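Local atomic coordinates of DUF269-containing protein (Cyanothece sp. ATCC 51142, PDB entry 3NJ2), a protein that is of unknown function but belongs to the DUF269 family and is associated with nitrogen fixation in a cyanobacterium. Residues E32-L37 against K149-G154; Q38-Q43 against F93-A98; R73-E78 against A139-F144. One frame throughout, in Å; residues are numbered along the deposited sequence.

In the fold
The three contacts show how a chain about half helical is closed on itself over long sequence separations. Contact 1 joins the start of helix 35-46 to helix 147-167, and contact 2 packs the next turns of the same helix against helix 83-104; their centres lie about 10 Å apart, and the F36 ring of contact 1 meets I96 of contact 2. Contact 3 ties two loops near the surface, its centre about 21 Å from the centre of either other contact. It still reaches contact 1 through F144, which packs against L150 and Q153, whereas its nearest atoms stay about 5 Å from contact 2. No ligand or active site is established near any of them.

Contact 1 of 3, residues E32-L37 against K149-G154; sequences EQSPFL and KLNDQG
F36 and S34 reach helix 147-167, one by a ring and one by a hydroxyl. The F36 side chain starts with CB beside N151 OD1, at 3.7 Å, and its CG lies anti to the backbone N (chi1 177°), which carries the ring toward the helix. Farther out, CG and CD1 run over the backbone of G154. The CD2 and CE2 atoms instead come near the carbonyl of L150, with CE2 3.7 Å from L150 O. CE1 and the tip, CZ, both face G154 CA, at 3.7 and 3.6 Å. That alpha carbon sits over the middle of one face, 3.6 Å from the centroid, a CH-pi contact made to bare helix backbone.

S34 OG donates to N151 OD1 in a short bond of 2.5 Å, coming from above the carbonyl plane, 40° out of it. The same OG accepts from L37 N at 3.0 Å, almost straight at 175°, the capping bond of S34, the N-cap residue of helix 35-46. Next to this, L37 crosses L150 at a slant, CD2 to CD2 at 3.7 Å, in an apolar patch extended by I62 of helix 58-62.

One buried hydroxyl thus acts as donor and acceptor at once. The cap that begins one helix is itself held by an amide from another, which probably fixes the hydroxyl's rotation and ties the helix start to helix 147-167.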
loop_
_atom_site.group_PDB
_atom_site.type_symbol
_atom_site.label_atom_id
_atom_site.label_comp_id
_atom_site.label_asym_id
_atom_site.label_seq_id
_atom_site.Cartn_x
_atom_site.Cartn_y
_atom_site.Cartn_z
ATOM N N GLU B 32 25.580 16.059 -4.756
ATOM C CA GLU B 32 26.228 15.324 -5.860
ATOM C C GLU B 32 27.007 14.067 -5.355
ATOM O O GLU B 32 27.229 13.143 -6.161
ATOM C CB GLU B 32 27.246 16.260 -6.582
ATOM C CG GLU B 32 26.624 17.487 -7.223
ATOM C CD GLU B 32 25.735 17.167 -8.393
ATOM O OE1 GLU B 32 25.924 16.107 -9.034
ATOM O OE2 GLU B 32 24.817 17.999 -8.662
ATOM N N GLN B 33 27.425 14.071 -4.093
ATOM C CA GLN B 33 28.206 12.967 -3.490
ATOM C C GLN B 33 27.333 11.877 -2.819
ATOM O O GLN B 33 27.610 10.704 -2.884
ATOM C CB GLN B 33 29.143 13.478 -2.424
ATOM C CG GLN B 33 30.443 14.187 -2.942
ATOM C CD GLN B 33 31.426 14.354 -1.789
ATOM O OE1 GLN B 33 31.129 14.995 -0.817
ATOM N NE2 GLN B 33 32.571 13.713 -1.887
ATOM N N SER B 34 26.294 12.316 -2.122
ATOM C CA SER B 34 25.495 11.320 -1.427
ATOM C C SER B 34 24.843 10.259 -2.265
ATOM O O SER B 34 24.126 10.580 -3.174
ATOM C CB SER B 34 24.393 12.054 -0.651
ATOM O OG SER B 34 23.420 11.098 -0.181
ATOM N N PRO B 35 25.056 8.946 -1.987
ATOM C CA PRO B 35 24.373 7.944 -2.834
ATOM C C PRO B 35 22.838 8.054 -2.675
ATOM O O PRO B 35 22.153 7.823 -3.612
ATOM C CB PRO B 35 24.906 6.608 -2.296
ATOM C CG PRO B 35 26.291 6.989 -1.853
ATOM C CD PRO B 35 26.165 8.349 -1.181
ATOM N N PHE B 36 22.384 8.421 -1.457
ATOM C CA PHE B 36 20.952 8.627 -1.256
ATOM C C PHE B 36 20.396 9.771 -2.068
ATOM O O PHE B 36 19.437 9.558 -2.762
ATOM C CB PHE B 36 20.494 8.686 0.227
ATOM C CG PHE B 36 19.048 8.961 0.300
ATOM C CD1 PHE B 36 18.094 7.916 0.020
ATOM C CD2 PHE B 36 18.576 10.260 0.616
ATOM C CE1 PHE B 36 16.689 8.204 0.004
ATOM C CE2 PHE B 36 17.222 10.479 0.584
ATOM C CZ PHE B 36 16.301 9.478 0.242
ATOM N N LEU B 37 21.027 10.939 -1.944
ATOM C CA LEU B 37 20.486 12.040 -2.716
ATOM C C LEU B 37 20.580 11.807 -4.214
ATOM O O LEU B 37 19.719 12.259 -4.960
ATOM C CB LEU B 37 21.143 13.372 -2.262
ATOM C CG LEU B 37 20.970 13.786 -0.810
ATOM C CD1 LEU B 37 21.681 15.106 -0.395
ATOM C CD2 LEU B 37 19.471 13.836 -0.496
ATOM N N LYS B 149 19.194 16.658 6.891
ATOM C CA LYS B 149 18.154 15.811 7.533
ATOM C C LYS B 149 17.492 14.900 6.516
ATOM O O LYS B 149 17.181 13.751 6.807
ATOM C CB LYS B 149 17.107 16.634 8.258
ATOM C CG LYS B 149 17.690 17.381 9.488
ATOM C CD LYS B 149 16.537 17.874 10.321
ATOM C CE LYS B 149 17.024 18.580 11.577
ATOM N NZ LYS B 149 18.009 17.651 12.224
ATOM N N LEU B 150 17.274 15.424 5.310
ATOM C CA LEU B 150 16.756 14.542 4.202
ATOM C C LEU B 150 17.736 13.375 3.940
ATOM O O LEU B 150 17.302 12.199 3.837
ATOM C CB LEU B 150 16.658 15.444 2.946
ATOM C CG LEU B 150 16.358 14.662 1.622
ATOM C CD1 LEU B 150 15.030 13.917 1.666
ATOM C CD2 LEU B 150 16.323 15.623 0.462
ATOM N N ASN B 151 19.008 13.704 3.810
ATOM C CA ASN B 151 19.953 12.717 3.423
ATOM C C ASN B 151 20.087 11.666 4.551
ATOM O O ASN B 151 20.089 10.469 4.297
ATOM C CB ASN B 151 21.314 13.349 3.183
ATOM C CG ASN B 151 22.301 12.319 2.845
ATOM O OD1 ASN B 151 22.070 11.566 1.908
ATOM N ND2 ASN B 151 23.430 12.269 3.565
ATOM N N ASP B 152 20.111 12.158 5.794
ATOM C CA ASP B 152 20.341 11.238 6.891
ATOM C C ASP B 152 19.121 10.329 7.086
ATOM O O ASP B 152 19.268 9.097 7.329
ATOM C CB ASP B 152 20.584 11.967 8.200
ATOM C CG ASP B 152 21.933 12.751 8.239
ATOM O OD1 ASP B 152 22.840 12.540 7.393
ATOM O OD2 ASP B 152 22.041 13.617 9.137
ATOM N N GLN B 153 17.890 10.876 6.993
ATOM C CA GLN B 153 16.733 10.006 7.133
ATOM C C GLN B 153 16.571 8.999 6.015
ATOM O O GLN B 153 16.295 7.821 6.296
ATOM C CB GLN B 153 15.453 10.797 7.298
ATOM C CG GLN B 153 15.544 11.608 8.526
ATOM C CD GLN B 153 14.375 12.513 8.761
ATOM O OE1 GLN B 153 13.231 12.239 8.320
ATOM N NE2 GLN B 153 14.654 13.632 9.458
ATOM N N GLY B 154 16.792 9.406 4.759
ATOM C CA GLY B 154 16.680 8.397 3.654
ATOM C C GLY B 154 17.786 7.328 3.750
ATOM O O GLY B 154 17.534 6.084 3.539
#

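Contact 2 of 3, residues Q38-Q43 against F93-A98; sequences QSLVQQ and FRAIAA
S39 OG donates to A95 O across the crossing of the two helices, a bond of 3.0 Å. The hydroxyl approaches from well to the side of the carbonyl. With OG anti to the backbone N (chi1 -165°), it is turned to the neighbouring helix, where A98 CB also lies against it at 3.9 Å.

The small A95 and S39 are consistent with the close approach. The A95 methyl presses on the backbone of the partner helix, its CB 3.6 Å from L40 CA, and the short segments approach to 8.3 Å between axes at an angle of 121°. Q43, one turn after S39, points to helix 83-104 and is bent at chi2 (-73°). Its CG rests near A95 N, while OE1 lies 3.3 Å from R94 CB and NE2 is 4.0 Å from A98 CB; the Q43 side chain crosses R94 at about a right angle, meeting its aliphatic foot and not its charge. The guanidinium end leads away to Y47, with which it makes a cation-pi contact.

L40 also touches L150 of helix 147-167 and I62 of helix 58-62. F93 points away from helix 35-46 and packs on V110 and V112 of strand 109-114, where A97 also touches V110; helix 83-104 thus contacts both helix 35-46 and the sheet.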
loop_
_atom_site.group_PDB
_atom_site.type_symbol
_atom_site.label_atom_id
_atom_site.label_comp_id
_atom_site.label_asym_id
_atom_site.label_seq_id
_atom_site.Cartn_x
_atom_site.Cartn_y
_atom_site.Cartn_z
ATOM N N GLN B 38 21.668 11.156 -4.653
ATOM C CA GLN B 38 21.762 10.797 -6.007
ATOM C C GLN B 38 20.613 9.830 -6.458
ATOM O O GLN B 38 20.032 9.974 -7.532
ATOM C CB GLN B 38 23.165 10.339 -6.350
ATOM C CG GLN B 38 24.151 11.520 -6.504
ATOM C CD GLN B 38 23.758 12.405 -7.680
ATOM O OE1 GLN B 38 23.676 11.915 -8.829
ATOM N NE2 GLN B 38 23.487 13.686 -7.400
ATOM N N SER B 39 20.293 8.858 -5.633
ATOM C CA SER B 39 19.189 7.983 -5.889
ATOM C C SER B 39 17.902 8.755 -5.962
ATOM O O SER B 39 17.137 8.545 -6.836
ATOM C CB SER B 39 19.053 6.951 -4.771
ATOM O OG SER B 39 18.192 5.916 -5.210
ATOM N N LEU B 40 17.729 9.702 -5.039
ATOM C CA LEU B 40 16.481 10.467 -5.038
ATOM C C LEU B 40 16.362 11.323 -6.312
ATOM O O LEU B 40 15.291 11.374 -6.965
ATOM C CB LEU B 40 16.427 11.350 -3.795
ATOM C CG LEU B 40 15.217 12.220 -3.594
ATOM C CD1 LEU B 40 13.894 11.367 -3.640
ATOM C CD2 LEU B 40 15.321 13.077 -2.347
ATOM N N VAL B 41 17.467 11.985 -6.670
ATOM C CA VAL B 41 17.470 12.787 -7.957
ATOM C C VAL B 41 17.120 11.904 -9.165
ATOM O O VAL B 41 16.283 12.244 -10.028
ATOM C CB VAL B 41 18.829 13.547 -8.253
ATOM C CG1 VAL B 41 18.853 14.222 -9.632
ATOM C CG2 VAL B 41 19.110 14.539 -7.182
ATOM N N GLN B 42 17.729 10.747 -9.216
ATOM C CA GLN B 42 17.411 9.766 -10.301
ATOM C C GLN B 42 15.909 9.449 -10.394
ATOM O O GLN B 42 15.287 9.437 -11.466
ATOM C CB GLN B 42 18.215 8.517 -10.135
ATOM C CG GLN B 42 17.943 7.442 -11.194
ATOM C CD GLN B 42 18.655 6.106 -10.856
ATOM O OE1 GLN B 42 19.172 5.900 -9.724
ATOM N NE2 GLN B 42 18.639 5.181 -11.814
ATOM N N GLN B 43 15.277 9.184 -9.241
ATOM C CA GLN B 43 13.876 8.866 -9.269
ATOM C C GLN B 43 13.029 10.059 -9.703
ATOM O O GLN B 43 12.160 9.917 -10.485
ATOM C CB GLN B 43 13.399 8.305 -7.880
ATOM C CG GLN B 43 14.145 6.993 -7.528
ATOM C CD GLN B 43 13.669 5.800 -8.390
ATOM O OE1 GLN B 43 12.504 5.716 -8.742
ATOM N NE2 GLN B 43 14.567 4.907 -8.704
ATOM N N PHE B 93 10.502 7.055 -1.311
ATOM C CA PHE B 93 10.523 5.618 -0.993
ATOM C C PHE B 93 11.105 4.762 -2.104
ATOM O O PHE B 93 11.696 3.723 -1.809
ATOM C CB PHE B 93 9.190 5.143 -0.381
ATOM C CG PHE B 93 8.988 5.728 1.011
ATOM C CD1 PHE B 93 9.657 5.133 2.080
ATOM C CD2 PHE B 93 8.117 6.851 1.248
ATOM C CE1 PHE B 93 9.539 5.706 3.272
ATOM C CE2 PHE B 93 8.031 7.439 2.496
ATOM C CZ PHE B 93 8.748 6.844 3.518
ATOM N N ARG B 94 10.885 5.187 -3.369
ATOM C CA ARG B 94 11.539 4.456 -4.496
ATOM C C ARG B 94 13.034 4.624 -4.453
ATOM O O ARG B 94 13.786 3.677 -4.908
ATOM C CB ARG B 94 11.057 5.030 -5.820
ATOM C CG ARG B 94 9.587 4.524 -6.160
ATOM C CD ARG B 94 9.040 5.457 -7.276
ATOM N NE ARG B 94 7.745 4.945 -7.721
ATOM C CZ ARG B 94 6.825 5.661 -8.380
ATOM N NH1 ARG B 94 7.017 6.963 -8.653
ATOM N NH2 ARG B 94 5.682 5.082 -8.693
ATOM N N ALA B 95 13.505 5.754 -3.987
ATOM C CA ALA B 95 14.958 6.034 -3.893
ATOM C C ALA B 95 15.577 5.060 -2.834
ATOM O O ALA B 95 16.710 4.504 -3.038
ATOM C CB ALA B 95 15.156 7.478 -3.562
ATOM N N ILE B 96 14.816 4.870 -1.738
ATOM C CA ILE B 96 15.244 4.032 -0.648
ATOM C C ILE B 96 15.258 2.588 -1.211
ATOM O O ILE B 96 16.272 1.818 -1.049
ATOM C CB ILE B 96 14.277 4.194 0.540
ATOM C CG1 ILE B 96 14.585 5.493 1.185
ATOM C CG2 ILE B 96 14.505 2.925 1.587
ATOM C CD1 ILE B 96 13.454 5.934 2.094
ATOM N N ALA B 97 14.214 2.197 -1.925
ATOM C CA ALA B 97 14.018 0.841 -2.461
ATOM C C ALA B 97 15.168 0.551 -3.467
ATOM O O ALA B 97 15.793 -0.489 -3.480
ATOM C CB ALA B 97 12.688 0.733 -3.144
ATOM N N ALA B 98 15.461 1.565 -4.306
ATOM C CA ALA B 98 16.546 1.317 -5.309
ATOM C C ALA B 98 17.908 1.045 -4.688
ATOM O O ALA B 98 18.659 0.270 -5.233
ATOM C CB ALA B 98 16.583 2.528 -6.217
#

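Contact 3 of 3, residues R73-E78 against A139-F144; sequences REISLE and AHRFGF
R141 grips the carbonyl oxygen of I75 side-on, with two nitrogens on one acceptor. NE is the closer donor, 2.8 Å from I75 O at an N-H...O angle of 153°, and NH2 adds a longer, more bent bond of 3.2 Å to the same I75 O. The oxygen lies at the edge of the guanidinium, near its plane, so the pair probably fixes the group's tilt. The chain is extended from CG to NE, which carries the charged end past I75 CB. R73 O stands over one face of the guanidinium, 3.3 Å from CZ, and makes no hydrogen bond there. L77 CG lies over the opposite face.

H140 is only half satisfied. Its NE2 is hydrogen-bonded to G79 O, just after residues 73-78, and L77 O, although near, is poorly placed for NE2. L77 CA lies over one face of the imidazole, a CH-pi contact, 3.9 Å from its centroid. ND1 is buried against L77 CD2, 3.6 Å away, and has no polar partner. Within the other loop, S76 OG accepts from E78 N at 2.9 Å, closing an ST turn.

Both segments lie in connections, residues 73-78 between helix 69-73 and helix 83-104, residues 139-144 (opening with a 3-10 turn) between strand 129-136 and helix 147-167. Nearby, A139 and F142 rest on I89 of helix 83-104, and the F142 ring meets Y92 of that helix edge-to-face.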
loop_
_atom_site.group_PDB
_atom_site.type_symbol
_atom_site.label_atom_id
_atom_site.label_comp_id
_atom_site.label_asym_id
_atom_site.label_seq_id
_atom_site.Cartn_x
_atom_site.Cartn_y
_atom_site.Cartn_z
ATOM N N ARG B 73 4.849 23.499 8.829
ATOM C CA ARG B 73 3.772 23.406 9.863
ATOM C C ARG B 73 2.512 24.112 9.386
ATOM O O ARG B 73 1.417 23.751 9.795
ATOM C CB ARG B 73 4.215 23.857 11.270
ATOM C CG ARG B 73 4.339 25.395 11.540
ATOM C CD ARG B 73 4.534 25.790 13.038
ATOM N NE ARG B 73 5.879 26.339 13.273
ATOM C CZ ARG B 73 6.917 25.672 13.802
ATOM N NH1 ARG B 73 6.800 24.409 14.225
ATOM N NH2 ARG B 73 8.091 26.285 13.930
ATOM N N GLU B 74 2.671 25.083 8.479
ATOM C CA GLU B 74 1.607 25.929 7.964
ATOM C C GLU B 74 0.925 25.454 6.686
ATOM O O GLU B 74 0.034 26.124 6.187
ATOM C CB GLU B 74 2.128 27.397 7.787
ATOM C CG GLU B 74 1.892 28.330 8.985
ATOM C CD GLU B 74 3.086 29.266 9.306
ATOM O OE1 GLU B 74 3.921 29.525 8.405
ATOM O OE2 GLU B 74 3.181 29.741 10.476
ATOM N N ILE B 75 1.356 24.329 6.105
ATOM C CA ILE B 75 0.645 23.736 4.964
ATOM C C ILE B 75 -0.713 23.161 5.403
ATOM O O ILE B 75 -0.754 22.421 6.419
ATOM C CB ILE B 75 1.528 22.630 4.259
ATOM C CG1 ILE B 75 2.772 23.313 3.669
ATOM C CG2 ILE B 75 0.765 21.835 3.169
ATOM C CD1 ILE B 75 3.839 22.363 3.128
ATOM N N SER B 76 -1.773 23.475 4.648
ATOM C CA SER B 76 -3.110 22.984 4.928
ATOM C C SER B 76 -3.249 21.476 4.640
ATOM O O SER B 76 -2.802 20.925 3.598
ATOM C CB SER B 76 -4.228 23.766 4.211
ATOM O OG SER B 76 -5.468 23.106 4.371
ATOM N N LEU B 77 -3.943 20.828 5.548
ATOM C CA LEU B 77 -4.352 19.458 5.364
ATOM C C LEU B 77 -5.731 19.277 4.692
ATOM O O LEU B 77 -6.202 18.172 4.505
ATOM C CB LEU B 77 -4.247 18.710 6.738
ATOM C CG LEU B 77 -2.919 18.605 7.496
ATOM C CD1 LEU B 77 -3.143 17.629 8.562
ATOM C CD2 LEU B 77 -1.736 18.101 6.651
ATOM N N GLU B 78 -6.358 20.387 4.262
ATOM C CA GLU B 78 -7.672 20.290 3.643
ATOM C C GLU B 78 -7.834 19.592 2.270
ATOM O O GLU B 78 -8.770 18.830 2.047
ATOM C CB GLU B 78 -8.340 21.663 3.702
ATOM C CG GLU B 78 -8.925 21.901 5.091
ATOM C CD GLU B 78 -9.928 23.013 5.088
ATOM O OE1 GLU B 78 -10.401 23.359 3.971
ATOM O OE2 GLU B 78 -10.251 23.533 6.182
ATOM N N ALA B 139 0.564 13.975 5.565
ATOM C CA ALA B 139 1.439 13.776 4.397
ATOM C C ALA B 139 1.533 15.036 3.534
ATOM O O ALA B 139 2.552 15.278 2.858
ATOM C CB ALA B 139 0.942 12.667 3.605
ATOM N N HIS B 140 0.516 15.901 3.583
ATOM C CA HIS B 140 0.567 17.172 2.784
ATOM C C HIS B 140 1.824 17.969 3.162
ATOM O O HIS B 140 2.328 18.745 2.322
ATOM C CB HIS B 140 -0.662 18.067 3.099
ATOM C CG HIS B 140 -1.978 17.377 2.963
ATOM N ND1 HIS B 140 -2.323 16.195 3.610
ATOM C CD2 HIS B 140 -3.038 17.686 2.179
ATOM C CE1 HIS B 140 -3.561 15.851 3.266
ATOM N NE2 HIS B 140 -4.001 16.725 2.367
ATOM N N ARG B 141 2.281 17.899 4.427
ATOM C CA ARG B 141 3.443 18.639 4.995
ATOM C C ARG B 141 4.805 17.924 4.812
ATOM O O ARG B 141 5.756 18.276 5.515
ATOM C CB ARG B 141 3.191 18.835 6.460
ATOM C CG ARG B 141 1.915 19.686 6.706
ATOM C CD ARG B 141 1.725 19.997 8.200
ATOM N NE ARG B 141 0.449 20.712 8.310
ATOM C CZ ARG B 141 -0.182 20.921 9.469
ATOM N NH1 ARG B 141 0.334 20.431 10.596
ATOM N NH2 ARG B 141 -1.287 21.653 9.481
ATOM N N PHE B 142 4.804 16.867 3.956
ATOM C CA PHE B 142 6.028 16.035 3.760
ATOM C C PHE B 142 7.179 16.955 3.426
ATOM O O PHE B 142 7.084 17.792 2.518
ATOM C CB PHE B 142 5.810 15.037 2.643
ATOM C CG PHE B 142 6.931 14.111 2.457
ATOM C CD1 PHE B 142 7.167 13.076 3.382
ATOM C CD2 PHE B 142 7.795 14.317 1.389
ATOM C CE1 PHE B 142 8.232 12.198 3.177
ATOM C CE2 PHE B 142 8.821 13.442 1.161
ATOM C CZ PHE B 142 9.090 12.443 2.066
ATOM N N GLY B 143 8.289 16.719 4.092
ATOM C CA GLY B 143 9.470 17.566 3.832
ATOM C C GLY B 143 10.427 17.532 5.015
ATOM O O GLY B 143 10.138 16.888 6.072
ATOM N N PHE B 144 11.597 18.176 4.821
ATOM C CA PHE B 144 12.695 18.117 5.780
ATOM C C PHE B 144 13.331 19.457 6.028
ATOM O O PHE B 144 13.334 20.308 5.141
ATOM C CB PHE B 144 13.778 17.146 5.263
ATOM C CG PHE B 144 13.250 15.727 4.969
ATOM C CD1 PHE B 144 13.358 14.721 5.913
ATOM C CD2 PHE B 144 12.537 15.468 3.775
ATOM C CE1 PHE B 144 12.802 13.434 5.607
ATOM C CE2 PHE B 144 11.952 14.191 3.507
ATOM C CZ PHE B 144 12.124 13.187 4.425
#